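Local coordinates for protein 5-oxopent-3-ene-1,2,5-tricarboxylate decarboxylase (Exiguobacterium antarcticum B7, PDB 6IYM) that belongs to the fumarylacetoacetate hydrolase family, forms a two-chain assembly and binds a magnesium ion through three acidic side chains, at residues A[102-107]-A[178-183]; A[128-133]-A[234-239]. All coordinates share one frame; numbering follows the deposited sequence.

How the interactions relate
Following the chain from its N terminus, 102-107 comes first and 128-133 second; 178-183 then returns to 102-107 to close interaction 1, and 234-239 returns to 128-133 to close interaction 2. Because 128-133 lies inside the loop closed by interaction 1 while 234-239 lies beyond it, the two loops cross and do not nest. Both contacts belong to one mixed sheet: interaction 1 adds the short strand 104-105 to strand 178-186, interaction 2 joins strand 121-131 to strand 236-238, and strand 147-158 pairs with both 178-186 and 121-131. Their centres lie about 14 Å apart, and the tip of the Phe180 ring bridges them, with CZ 3.9 Å from Ile130 CD1.

Interaction 1 of 2, residues A[102-107]-A[178-183]; sequences SSIVGP and CPFGPV
Ser103 meets Cys178 through both backbone and side chain. Its carbonyl O accepts a hydrogen bond from Cys178 N at 2.9 Å, with the donor standing well above the carbonyl plane. OG, between the backbone N and the carbonyl carbon (chi1 73°), rests against Cys178 CB at 3.2 Å and is itself hydrogen-bonded to Ala100 O.

Ile104 pairs with Cys178 as a parallel bridge, and its CA-H points at Cys178 O. Its ethyl branch bends back over the neighbouring strand: CD1 lies 3.4 Å from Cys178 SG and also reaches Phe180 CB, so one methyl packs against both Cys178 and Phe180. Cys178 SG, anti to its backbone N (chi1 -160°), lies where this methyl meets it.

Val105 pairs next, with Pro179, their side chains on the face opposite Ile104 and Cys178. Val105 N donates to Cys178 O at 3.2 Å, and its O receives a weak bond from Phe180 N as well as the CA-H of Pro179, 3.3 Å from Pro179 CA. CG2 of Val105 lies against the CA and ring of Pro179, beside Asn273.

Gly106 passes close to Phe180 O, and Pro107 ends the contact by setting CG 3.7 Å from Pro182 CB, the two side chains crossing at about a right angle. A cis peptide precedes Pro182, where the chain turns a corner. The contact is a short parallel beta pairing, two bridges long, by which strand 104-105 joins strand 178-186 in the mixed beta sheet of this fumarylacetoacetate hydrolase-type fold.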
loop_
_atom_site.group_PDB
_atom_site.type_symbol
_atom_site.label_atom_id
_atom_site.label_comp_id
_atom_site.label_asym_id
_atom_site.label_seq_id
_atom_site.Cartn_x
_atom_site.Cartn_y
_atom_site.Cartn_z
ATOM N N SER A 102 -6.221 2.510 -5.567
ATOM C CA SER A 102 -6.732 2.748 -6.935
ATOM C C SER A 102 -7.697 1.608 -7.354
ATOM O O SER A 102 -8.438 1.834 -8.295
ATOM C CB SER A 102 -5.581 2.885 -7.888
ATOM O OG SER A 102 -4.787 1.690 -7.909
ATOM N N SER A 103 -7.681 0.424 -6.708
ATOM C CA SER A 103 -8.535 -0.746 -7.098
ATOM C C SER A 103 -9.918 -0.696 -6.449
ATOM O O SER A 103 -10.810 -1.447 -6.920
ATOM C CB SER A 103 -7.870 -2.066 -6.837
ATOM O OG SER A 103 -7.822 -2.364 -5.449
ATOM N N ILE A 104 -10.124 0.182 -5.470
ATOM C CA ILE A 104 -11.392 0.306 -4.689
ATOM C C ILE A 104 -12.526 0.786 -5.595
ATOM O O ILE A 104 -12.316 1.706 -6.350
ATOM C CB ILE A 104 -11.212 1.277 -3.521
ATOM C CG1 ILE A 104 -10.230 0.741 -2.469
ATOM C CG2 ILE A 104 -12.566 1.647 -2.940
ATOM C CD1 ILE A 104 -10.709 -0.471 -1.730
ATOM N N VAL A 105 -13.688 0.159 -5.468
ATOM C CA VAL A 105 -14.988 0.665 -5.974
ATOM C C VAL A 105 -15.983 0.410 -4.858
ATOM O O VAL A 105 -15.681 -0.402 -3.969
ATOM C CB VAL A 105 -15.398 -0.018 -7.297
ATOM C CG1 VAL A 105 -14.347 0.180 -8.384
ATOM C CG2 VAL A 105 -15.690 -1.505 -7.130
ATOM N N GLY A 106 -17.140 1.053 -4.934
ATOM C CA GLY A 106 -18.169 0.991 -3.887
ATOM C C GLY A 106 -19.317 0.082 -4.299
ATOM O O GLY A 106 -19.273 -0.559 -5.340
ATOM N N PRO A 107 -20.390 0.013 -3.496
ATOM C CA PRO A 107 -21.524 -0.841 -3.824
ATOM C C PRO A 107 -22.100 -0.585 -5.235
ATOM O O PRO A 107 -22.201 0.565 -5.648
ATOM C CB PRO A 107 -22.522 -0.508 -2.713
ATOM C CG PRO A 107 -21.667 -0.069 -1.568
ATOM C CD PRO A 107 -20.532 0.703 -2.212
ATOM N N CYS A 178 -11.290 -4.148 -6.032
ATOM C CA CYS A 178 -11.556 -4.098 -4.569
ATOM C C CYS A 178 -12.884 -3.418 -4.245
ATOM O O CYS A 178 -12.916 -2.351 -3.627
ATOM C CB CYS A 178 -10.382 -3.448 -3.836
ATOM S SG CYS A 178 -10.358 -3.873 -2.078
ATOM N N PRO A 179 -14.038 -4.065 -4.542
ATOM C CA PRO A 179 -15.309 -3.705 -3.932
ATOM C C PRO A 179 -15.163 -3.606 -2.421
ATOM O O PRO A 179 -14.553 -4.490 -1.827
ATOM C CB PRO A 179 -16.224 -4.894 -4.240
ATOM C CG PRO A 179 -15.696 -5.366 -5.577
ATOM C CD PRO A 179 -14.196 -5.189 -5.475
ATOM N N PHE A 180 -15.734 -2.553 -1.854
ATOM C CA PHE A 180 -15.612 -2.206 -0.428
ATOM C C PHE A 180 -16.919 -1.569 0.013
ATOM O O PHE A 180 -17.293 -0.557 -0.553
ATOM C CB PHE A 180 -14.393 -1.302 -0.255
ATOM C CG PHE A 180 -14.197 -0.710 1.117
ATOM C CD1 PHE A 180 -14.306 -1.493 2.247
ATOM C CD2 PHE A 180 -13.709 0.587 1.264
ATOM C CE1 PHE A 180 -14.064 -0.949 3.499
ATOM C CE2 PHE A 180 -13.428 1.118 2.517
ATOM C CZ PHE A 180 -13.649 0.365 3.635
ATOM N N GLY A 181 -17.587 -2.145 1.005
ATOM C CA GLY A 181 -18.801 -1.550 1.588
ATOM C C GLY A 181 -19.753 -2.630 2.056
ATOM O O GLY A 181 -19.300 -3.762 2.264
ATOM N N PRO A 182 -21.075 -2.351 2.157
ATOM C CA PRO A 182 -21.654 -1.034 1.870
ATOM C C PRO A 182 -21.611 -0.039 3.036
ATOM O O PRO A 182 -21.866 1.114 2.851
ATOM C CB PRO A 182 -23.136 -1.308 1.631
ATOM C CG PRO A 182 -23.419 -2.578 2.432
ATOM C CD PRO A 182 -22.112 -3.346 2.489
ATOM N N VAL A 183 -21.380 -0.553 4.225
ATOM C CA VAL A 183 -21.494 0.202 5.498
ATOM C C VAL A 183 -20.391 -0.347 6.400
ATOM O O VAL A 183 -19.851 -1.433 6.105
ATOM C CB VAL A 183 -22.896 0.046 6.132
ATOM C CG1 VAL A 183 -24.019 0.244 5.132
ATOM C CG2 VAL A 183 -23.096 -1.290 6.824
#

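Interaction 2 of 2, residues A[128-133]-A[234-239]; sequences AIIIGT and GDVIAT
Ile129 and Ile237 form the hydrogen-bonded pair at the middle of an antiparallel beta pairing in the mixed sheet of the fumarylacetoacetate hydrolase fold, where strands 128-131 and 236-238 run at 160° with their axes 4.4 Å apart. The pair lies inside the sheet, between strands 72-75 and 147-158. Ile129 N donates to Ile237 O at 2.7 Å, and Ile237 N returns a bond to Ile129 O. Beyond the pair, Ile131 N binds Asp235 O almost straight (174°), and Gly234 N donates a hydrogen bond to Ile131 O, extending the bonding beyond the strand ends to a residue whose positive phi favours glycine.

On the face of Ala128, Ile130 and Val236, Val236 CG1, anti to the backbone N (chi1 -177°), touches Ala128 CB, leaving CG2 for Ile130 CD1, each at 4.0 Å, with Phe180 packing on this side. Ile129, Ile131 and Ile237 touch helix 218-225. Ile131 runs alongside Asp235, its CG1 3.6 Å from Asp235 CB, while the carboxylate forms a salt bridge with Arg70 through OD1 and accepts Glu232 N at OD2. Ile131 CD1 also meets Ile237 CD1. Thr239 directs its hydroxyl to Leu127 O, and its CG2 lies across the end of Ile129, 3.5 Å from Ile129 CD1.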
loop_
_atom_site.group_PDB
_atom_site.type_symbol
_atom_site.label_atom_id
_atom_site.label_comp_id
_atom_site.label_asym_id
_atom_site.label_seq_id
_atom_site.Cartn_x
_atom_site.Cartn_y
_atom_site.Cartn_z
ATOM N N ALA A 128 -13.796 -7.408 6.538
ATOM C CA ALA A 128 -12.788 -6.341 6.605
ATOM C C ALA A 128 -12.788 -5.761 8.012
ATOM O O ALA A 128 -13.864 -5.355 8.455
ATOM C CB ALA A 128 -13.112 -5.266 5.612
ATOM N N ILE A 129 -11.628 -5.729 8.673
ATOM C CA ILE A 129 -11.405 -4.934 9.924
ATOM C C ILE A 129 -11.080 -3.476 9.565
ATOM O O ILE A 129 -10.122 -3.239 8.793
ATOM C CB ILE A 129 -10.262 -5.531 10.766
ATOM C CG1 ILE A 129 -10.467 -7.018 11.059
ATOM C CG2 ILE A 129 -10.064 -4.718 12.039
ATOM C CD1 ILE A 129 -9.196 -7.710 11.542
ATOM N N ILE A 130 -11.782 -2.530 10.179
ATOM C CA ILE A 130 -11.525 -1.071 10.049
ATOM C C ILE A 130 -10.825 -0.554 11.316
ATOM O O ILE A 130 -11.453 -0.534 12.364
ATOM C CB ILE A 130 -12.838 -0.332 9.800
ATOM C CG1 ILE A 130 -13.629 -0.955 8.648
ATOM C CG2 ILE A 130 -12.556 1.138 9.562
ATOM C CD1 ILE A 130 -13.000 -0.727 7.303
ATOM N N ILE A 131 -9.578 -0.109 11.209
ATOM C CA ILE A 131 -8.750 0.326 12.381
ATOM C C ILE A 131 -9.196 1.745 12.720
ATOM O O ILE A 131 -9.388 2.541 11.776
ATOM C CB ILE A 131 -7.251 0.228 12.055
ATOM C CG1 ILE A 131 -6.846 -1.203 11.701
ATOM C CG2 ILE A 131 -6.386 0.814 13.162
ATOM C CD1 ILE A 131 -6.956 -2.177 12.849
ATOM N N GLY A 132 -9.433 2.016 14.003
ATOM C CA GLY A 132 -9.955 3.314 14.462
ATOM C C GLY A 132 -8.898 4.120 15.201
ATOM O O GLY A 132 -9.065 5.336 15.314
ATOM N N THR A 133 -7.858 3.468 15.703
ATOM C CA THR A 133 -6.800 4.117 16.527
ATOM C C THR A 133 -5.441 3.510 16.143
ATOM O O THR A 133 -5.305 2.273 16.114
ATOM C CB THR A 133 -7.122 4.075 18.035
ATOM O OG1 THR A 133 -7.129 2.741 18.537
ATOM C CG2 THR A 133 -8.462 4.690 18.368
ATOM N N GLY A 234 -7.962 4.091 10.041
ATOM C CA GLY A 234 -8.512 3.967 8.677
ATOM C C GLY A 234 -7.866 2.857 7.880
ATOM O O GLY A 234 -8.265 2.669 6.692
ATOM N N ASP A 235 -6.889 2.145 8.450
ATOM C CA ASP A 235 -6.406 0.872 7.842
ATOM C C ASP A 235 -7.587 -0.090 7.632
ATOM O O ASP A 235 -8.490 -0.150 8.509
ATOM C CB ASP A 235 -5.364 0.183 8.712
ATOM C CG ASP A 235 -3.936 0.485 8.321
ATOM O OD1 ASP A 235 -3.721 0.917 7.168
ATOM O OD2 ASP A 235 -3.052 0.274 9.177
ATOM N N VAL A 236 -7.568 -0.821 6.517
ATOM C CA VAL A 236 -8.560 -1.876 6.157
ATOM C C VAL A 236 -7.812 -3.209 6.097
ATOM O O VAL A 236 -6.910 -3.365 5.261
ATOM C CB VAL A 236 -9.272 -1.585 4.822
ATOM C CG1 VAL A 236 -10.330 -2.633 4.487
ATOM C CG2 VAL A 236 -9.902 -0.208 4.803
ATOM N N ILE A 237 -8.186 -4.164 6.937
ATOM C CA ILE A 237 -7.540 -5.499 6.911
ATOM C C ILE A 237 -8.569 -6.507 6.407
ATOM O O ILE A 237 -9.604 -6.727 7.112
ATOM C CB ILE A 237 -6.958 -5.836 8.297
ATOM C CG1 ILE A 237 -6.097 -4.686 8.811
ATOM C CG2 ILE A 237 -6.173 -7.141 8.241
ATOM C CD1 ILE A 237 -5.564 -4.871 10.203
ATOM N N ALA A 238 -8.282 -7.131 5.268
ATOM C CA ALA A 238 -9.132 -8.174 4.668
ATOM C C ALA A 238 -8.712 -9.522 5.272
ATOM O O ALA A 238 -7.564 -9.870 5.102
ATOM C CB ALA A 238 -8.997 -8.135 3.181
ATOM N N THR A 239 -9.622 -10.251 5.946
ATOM C CA THR A 239 -9.262 -11.335 6.900
ATOM C C THR A 239 -9.331 -12.715 6.251
ATOM O O THR A 239 -9.289 -13.705 7.010
ATOM C CB THR A 239 -10.097 -11.262 8.182
ATOM O OG1 THR A 239 -11.470 -11.362 7.830
ATOM C CG2 THR A 239 -9.881 -9.968 8.943
#